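Side-chain contacts in acetyl-CoA acetyltransferase (Bacillus anthracis, PDB 3SS6), which probably catalyses the thiolase reaction, condensing two acetyl-CoA molecules to acetoacetyl-CoA and free CoA, or cleaving acetoacetyl-CoA in the reverse direction: residues Glu228-Ala231 / Gly232-Pro235; Gly77-Asp80 / Thr81-Gly84; Leu379-Gly382 / Gly383-Val387. All blocks are in the same frame, centred on the assembly; numbering follows the deposited sequence.

Interaction 1 of 3, residues Glu228-Ala231 / Gly232-Pro235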
loop_
_atom_site.group_PDB
_atom_site.type_symbol
_atom_site.label_atom_id
_atom_site.label_comp_id
_atom_site.label_asym_id
_atom_site.label_seq_id
_atom_site.Cartn_x
_atom_site.Cartn_y
_atom_site.Cartn_z
ATOM N N GLU A 228 -26.530 -23.506 -22.994
ATOM C CA GLU A 228 -25.577 -24.524 -22.579
ATOM C C GLU A 228 -24.501 -23.935 -21.678
ATOM O O GLU A 228 -24.268 -24.430 -20.579
ATOM C CB GLU A 228 -24.953 -25.211 -23.798
ATOM C CG GLU A 228 -23.842 -26.179 -23.445
ATOM C CD GLU A 228 -23.471 -27.091 -24.591
ATOM O OE1 GLU A 228 -24.141 -27.033 -25.646
ATOM O OE2 GLU A 228 -22.512 -27.874 -24.430
ATOM N N LYS A 229 -23.856 -22.863 -22.137
ATOM C CA LYS A 229 -22.801 -22.236 -21.357
ATOM C C LYS A 229 -23.301 -21.752 -19.994
ATOM O O LYS A 229 -22.622 -21.925 -18.982
ATOM C CB LYS A 229 -22.155 -21.087 -22.133
ATOM C CG LYS A 229 -21.056 -20.380 -21.352
ATOM C CD LYS A 229 -20.408 -19.269 -22.159
ATOM C CE LYS A 229 -19.566 -19.844 -23.281
ATOM N NZ LYS A 229 -18.396 -20.598 -22.751
ATOM N N LEU A 230 -24.484 -21.143 -19.965
ATOM C CA LEU A 230 -25.032 -20.631 -18.706
ATOM C C LEU A 230 -25.274 -21.749 -17.689
ATOM O O LEU A 230 -24.991 -21.584 -16.502
ATOM C CB LEU A 230 -26.331 -19.866 -18.952
ATOM C CG LEU A 230 -26.162 -18.512 -19.641
ATOM C CD1 LEU A 230 -27.495 -18.035 -20.247
ATOM C CD2 LEU A 230 -25.588 -17.486 -18.677
ATOM N N ALA A 231 -25.796 -22.881 -18.156
ATOM C CA ALA A 231 -26.131 -23.986 -17.259
ATOM C C ALA A 231 -24.883 -24.623 -16.643
ATOM O O ALA A 231 -24.961 -25.294 -15.612
ATOM C CB ALA A 231 -26.969 -25.043 -17.985
ATOM N N GLY A 232 -23.732 -24.409 -17.271
ATOM C CA GLY A 232 -22.502 -25.017 -16.796
ATOM C C GLY A 232 -21.732 -24.190 -15.777
ATOM O O GLY A 232 -20.740 -24.661 -15.218
ATOM N N LEU A 233 -22.184 -22.966 -15.527
ATOM C CA LEU A 233 -21.494 -22.082 -14.584
ATOM C C LEU A 233 -21.739 -22.468 -13.123
ATOM O O LEU A 233 -22.808 -22.965 -12.770
ATOM C CB LEU A 233 -21.912 -20.627 -14.805
ATOM C CG LEU A 233 -21.663 -20.042 -16.196
ATOM C CD1 LEU A 233 -22.122 -18.590 -16.238
ATOM C CD2 LEU A 233 -20.191 -20.156 -16.587
ATOM N N LYS A 234 -20.739 -22.225 -12.280
ATOM C CA LYS A 234 -20.833 -22.524 -10.850
ATOM C C LYS A 234 -21.526 -21.388 -10.098
ATOM O O LYS A 234 -21.427 -20.222 -10.488
ATOM C CB LYS A 234 -19.433 -22.738 -10.268
ATOM C CG LYS A 234 -18.628 -21.442 -10.146
ATOM C CD LYS A 234 -17.183 -21.689 -9.726
ATOM C CE LYS A 234 -16.381 -22.329 -10.854
ATOM N NZ LYS A 234 -14.931 -22.477 -10.520
ATOM N N PRO A 235 -22.240 -21.723 -9.015
ATOM C CA PRO A 235 -22.904 -20.674 -8.234
ATOM C C PRO A 235 -21.858 -19.764 -7.602
ATOM O O PRO A 235 -20.826 -20.259 -7.138
ATOM C CB PRO A 235 -23.647 -21.459 -7.149
ATOM C CG PRO A 235 -23.756 -22.853 -7.682
ATOM C CD PRO A 235 -22.510 -23.066 -8.483
#

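Interaction 2 of 3, residues Gly77-Asp80 / Thr81-Gly84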
loop_
_atom_site.group_PDB
_atom_site.type_symbol
_atom_site.label_atom_id
_atom_site.label_comp_id
_atom_site.label_asym_id
_atom_site.label_seq_id
_atom_site.Cartn_x
_atom_site.Cartn_y
_atom_site.Cartn_z
ATOM N N GLY A 77 -14.698 22.123 -20.634
ATOM C CA GLY A 77 -14.522 23.462 -21.159
ATOM C C GLY A 77 -15.713 24.385 -20.946
ATOM O O GLY A 77 -15.774 25.468 -21.536
ATOM N N PHE A 78 -16.653 23.979 -20.094
ATOM C CA PHE A 78 -17.822 24.809 -19.828
ATOM C C PHE A 78 -17.374 26.025 -19.012
ATOM O O PHE A 78 -16.395 25.936 -18.256
ATOM C CB PHE A 78 -18.902 24.027 -19.057
ATOM C CG PHE A 78 -19.534 22.888 -19.836
ATOM C CD1 PHE A 78 -19.313 22.734 -21.205
ATOM C CD2 PHE A 78 -20.362 21.973 -19.183
ATOM C CE1 PHE A 78 -19.904 21.682 -21.910
ATOM C CE2 PHE A 78 -20.960 20.919 -19.880
ATOM C CZ PHE A 78 -20.734 20.776 -21.246
ATOM N N PRO A 79 -18.084 27.160 -19.142
ATOM C CA PRO A 79 -17.727 28.366 -18.379
ATOM C C PRO A 79 -17.708 28.133 -16.874
ATOM O O PRO A 79 -18.378 27.223 -16.365
ATOM C CB PRO A 79 -18.845 29.357 -18.731
ATOM C CG PRO A 79 -19.379 28.893 -20.035
ATOM C CD PRO A 79 -19.226 27.391 -20.043
ATOM N N ASP A 80 -16.937 28.958 -16.169
ATOM C CA ASP A 80 -16.821 28.851 -14.716
ATOM C C ASP A 80 -18.153 29.024 -14.011
ATOM O O ASP A 80 -18.293 28.638 -12.850
ATOM C CB ASP A 80 -15.871 29.915 -14.164
ATOM C CG ASP A 80 -14.443 29.696 -14.568
ATOM O OD1 ASP A 80 -14.090 28.569 -14.978
ATOM O OD2 ASP A 80 -13.661 30.669 -14.458
ATOM N N THR A 81 -19.110 29.650 -14.684
ATOM C CA THR A 81 -20.430 29.875 -14.104
ATOM C C THR A 81 -21.251 28.602 -14.007
ATOM O O THR A 81 -22.245 28.557 -13.284
ATOM C CB THR A 81 -21.234 30.887 -14.935
ATOM O OG1 THR A 81 -21.167 30.519 -16.322
ATOM C CG2 THR A 81 -20.659 32.287 -14.752
ATOM N N VAL A 82 -20.849 27.577 -14.750
ATOM C CA VAL A 82 -21.597 26.321 -14.762
ATOM C C VAL A 82 -21.172 25.485 -13.569
ATOM O O VAL A 82 -20.132 24.823 -13.592
ATOM C CB VAL A 82 -21.370 25.536 -16.057
ATOM C CG1 VAL A 82 -22.148 24.228 -16.036
ATOM C CG2 VAL A 82 -21.787 26.380 -17.261
ATOM N N THR A 83 -21.977 25.534 -12.516
ATOM C CA THR A 83 -21.654 24.828 -11.286
ATOM C C THR A 83 -22.087 23.371 -11.375
ATOM O O THR A 83 -22.691 22.964 -12.354
ATOM C CB THR A 83 -22.318 25.518 -10.077
ATOM O OG1 THR A 83 -23.739 25.593 -10.281
ATOM C CG2 THR A 83 -21.782 26.945 -9.936
ATOM N N GLY A 84 -21.796 22.583 -10.346
ATOM C CA GLY A 84 -22.216 21.197 -10.374
ATOM C C GLY A 84 -22.132 20.589 -8.995
ATOM O O GLY A 84 -21.466 21.129 -8.105
HETATM O O HOH W 1 -17.912 24.452 -15.519
#

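Interaction 3 of 3, residues Leu379-Gly382 / Gly383-Val387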
loop_
_atom_site.group_PDB
_atom_site.type_symbol
_atom_site.label_atom_id
_atom_site.label_comp_id
_atom_site.label_asym_id
_atom_site.label_seq_id
_atom_site.Cartn_x
_atom_site.Cartn_y
_atom_site.Cartn_z
ATOM N N LEU A 379 -35.039 0.984 -10.749
ATOM C CA LEU A 379 -33.974 0.061 -10.374
ATOM C C LEU A 379 -33.803 -0.078 -8.880
ATOM O O LEU A 379 -34.168 0.821 -8.134
ATOM C CB LEU A 379 -32.657 0.444 -11.063
ATOM C CG LEU A 379 -31.857 1.673 -10.644
ATOM C CD1 LEU A 379 -30.640 1.748 -11.550
ATOM C CD2 LEU A 379 -32.685 2.946 -10.752
ATOM N N CYS A 380 -33.262 -1.225 -8.463
ATOM C CA CYS A 380 -32.984 -1.500 -7.063
ATOM C C CYS A 380 -31.674 -0.813 -6.709
ATOM O O CYS A 380 -30.910 -0.409 -7.587
ATOM C CB CYS A 380 -32.879 -3.008 -6.795
ATOM S SG CYS A 380 -31.469 -3.823 -7.652
ATOM N N VAL A 381 -31.432 -0.677 -5.414
ATOM C CA VAL A 381 -30.300 0.088 -4.908
ATOM C C VAL A 381 -29.719 -0.628 -3.702
ATOM O O VAL A 381 -30.456 -0.990 -2.785
ATOM C CB VAL A 381 -30.772 1.483 -4.460
ATOM C CG1 VAL A 381 -29.610 2.299 -3.897
ATOM C CG2 VAL A 381 -31.455 2.206 -5.614
ATOM N N GLY A 382 -28.404 -0.849 -3.690
ATOM C CA GLY A 382 -27.781 -1.443 -2.519
ATOM C C GLY A 382 -28.117 -0.595 -1.305
ATOM O O GLY A 382 -28.184 0.630 -1.403
ATOM N N GLY A 383 -28.345 -1.239 -0.165
ATOM C CA GLY A 383 -28.764 -0.525 1.033
ATOM C C GLY A 383 -30.275 -0.546 1.218
ATOM O O GLY A 383 -30.779 -0.089 2.251
ATOM N N GLY A 384 -30.990 -1.059 0.214
ATOM C CA GLY A 384 -32.434 -1.259 0.298
ATOM C C GLY A 384 -33.306 -0.099 -0.175
ATOM O O GLY A 384 -34.171 0.393 0.570
ATOM N N ILE A 385 -33.085 0.354 -1.402
ATOM C CA ILE A 385 -33.908 1.423 -1.957
ATOM C C ILE A 385 -34.386 1.068 -3.353
ATOM O O ILE A 385 -33.697 0.373 -4.100
ATOM C CB ILE A 385 -33.152 2.769 -1.942
ATOM C CG1 ILE A 385 -32.602 3.038 -0.539
ATOM C CG2 ILE A 385 -34.057 3.924 -2.382
ATOM C CD1 ILE A 385 -31.724 4.289 -0.443
ATOM N N GLY A 386 -35.595 1.499 -3.684
ATOM C CA GLY A 386 -36.074 1.418 -5.053
ATOM C C GLY A 386 -36.365 2.825 -5.534
ATOM O O GLY A 386 -36.837 3.653 -4.763
ATOM N N VAL A 387 -36.088 3.098 -6.802
ATOM C CA VAL A 387 -36.372 4.409 -7.371
ATOM C C VAL A 387 -37.052 4.196 -8.713
ATOM O O VAL A 387 -36.704 3.268 -9.432
ATOM C CB VAL A 387 -35.079 5.223 -7.553
ATOM C CG1 VAL A 387 -35.392 6.621 -8.076
ATOM C CG2 VAL A 387 -34.327 5.302 -6.225
#

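Interaction 1 of 3, residues Glu228-Ala231 / Gly232-Pro235
G232 and L233 fold back onto the carbonyl groups of K229 and L230, near the C-terminal end of helix 227-231. The amide of G232 donates to K229 O, with G232 N and K229 O 3.2 Å apart, and a weak second bond reaches E228 O. One residue on, L233 N donates to L230 O at 3.3 Å in a straighter bond (N-H...O 164°). The backbone angles at 232 are ordinary ones that do not demand a glycine, and there would be room for a CB; what G232 contributes to the contact is its amide.

L233 is the bulky partner. Its chi1 of -58° sets CG beside its own backbone N, bringing the branch back alongside the helix end, with L233 CG 3.5 Å from K229 O. Its CD1 lies 4.4 Å from CD2 of L230, a loose apolar touch. L230 is buried in its turn against D178, A181 and L182 of helix 174-194, a place fit for a branched hydrocarbon. R174 of that helix hydrogen-bonds to both L230 O and L233 O. Bonds from each amide to the carbonyl three residues back, K229 to G232 and L230 to L233, are typical of a helix C-terminus tightening toward 3-10 geometry.

Interaction 2 of 3, residues Gly77-Asp80 / Thr81-Gly84
V82 packs back against F78 and P79, and this is the close side of the contact. Its chi1 of 179° sends CG1 opposite the backbone N and leaves CG2 beside that N, turned to the preceding residues. CG2 of V82 lies 3.9 Å from CD of P79, the two side chains crossing at a slant, and 4.1 Å from CB of F78. The valine CB is also close to the proline carbonyl, with V82 CB and P79 O 3.4 Å apart. A beta-branched residue fits here because one compact branch reaches both CD of P79 and CB of F78. The ring of F78 leads off among L37 and V41 of helix 29-43, A73 of helix 68-75 and P48, buried surroundings that suit its apolar character.

The backbone that makes this possible is a type I beta turn from P79 to V82, closed by V82 N donating to P79 O at 3.0 Å. It follows a Schellman motif at G77, whose positive phi suits glycine, and it leads the chain from helix 68-75 into strand 83-88. A water bound to P79 O at 2.9 Å and to V82 O at 3.0 Å spans the mouth of the turn. R70 of helix 68-75 hydrogen-bonds to the carbonyls of D80 and V82, tying the turn to the helix before it. D80 directs its CB away from the residues that follow, and its side chain packs on L74 and on V285 of the second subunit.

The loose side is at T81, exposed at the corner of the turn, where OG1 of T81 merely rests 3.5 Å from CB of P79.

Interaction 3 of 3, residues Leu379-Gly382 / Gly383-Val387
With a chi1 of 179°, V381 swings its CG2 branch over the neighbouring strand of a beta hairpin, where V381 CG2 comes within 3.3 Å of I385 O. The rest of the meeting is set by the backbone: V381 and I385 are a hydrogen-bonded antiparallel pair, which brings their branch points together, CB of V381 lying 3.7 Å from CB of I385. V387 adds a lighter touch on the same face, its CG2 4.3 Å from V381 CG2. Beta-branched residues are at home in such extended strands.

L379 and V387 form a second hydrogen-bonded pair, L379 N to V387 O at 3.1 Å and V387 N to L379 O at 3.3 Å. Between the two pairs C380 faces G386 across a non-hydrogen-bonded site, on the face opposite the valines, where glycine leaves the thiol no side chain opposite it. The reversal runs through G382, G383 and G384. G383 and G384 both have positive phi, readily adopted only without a CB.

V381, L379 and V387 press against Q90, S92 and M95, next to C91, which is oxidised to S-hydroxycysteine here. The CVGGG sequence matches the C-terminal signature of thiolases, consistent with a place beside the active site; C380 corresponds to the signature cysteine that acts as an acid/base in other thiolases, and probably does so here. V381 O accepts from two amides, G384 N at 3.0 Å and I385 N at 3.3 Å, both from the same face of its plane. R70 of the second subunit hydrogen-bonds to G383 O. These two buried carbonyls are thus satisfied, consistent with a well-fixed turn.

Overall arrangement
Along the chain the order is interaction 2, interaction 1, interaction 3. Interactions 1 and 2 lie on opposite sides of the chain's centre, about 49 Å apart centre to centre; interaction 3, more central, is about 28 Å from interaction 1 and about 31 Å from interaction 2, again between centres. Interactions 2 and 3 belong to a continuous mixed sheet: interaction 2 enters one of its outermost strands within the chain, 83-88, and interaction 3 joins neighbouring strands 374-381 and 385-393. The two meet between subunits: I385 packs on G84 of the second subunit, whose R70 bonds G383 O while also holding its own D80 and V82 carbonyls. Interaction 1 sits apart on the surface, untouched by any other chain of the assembly.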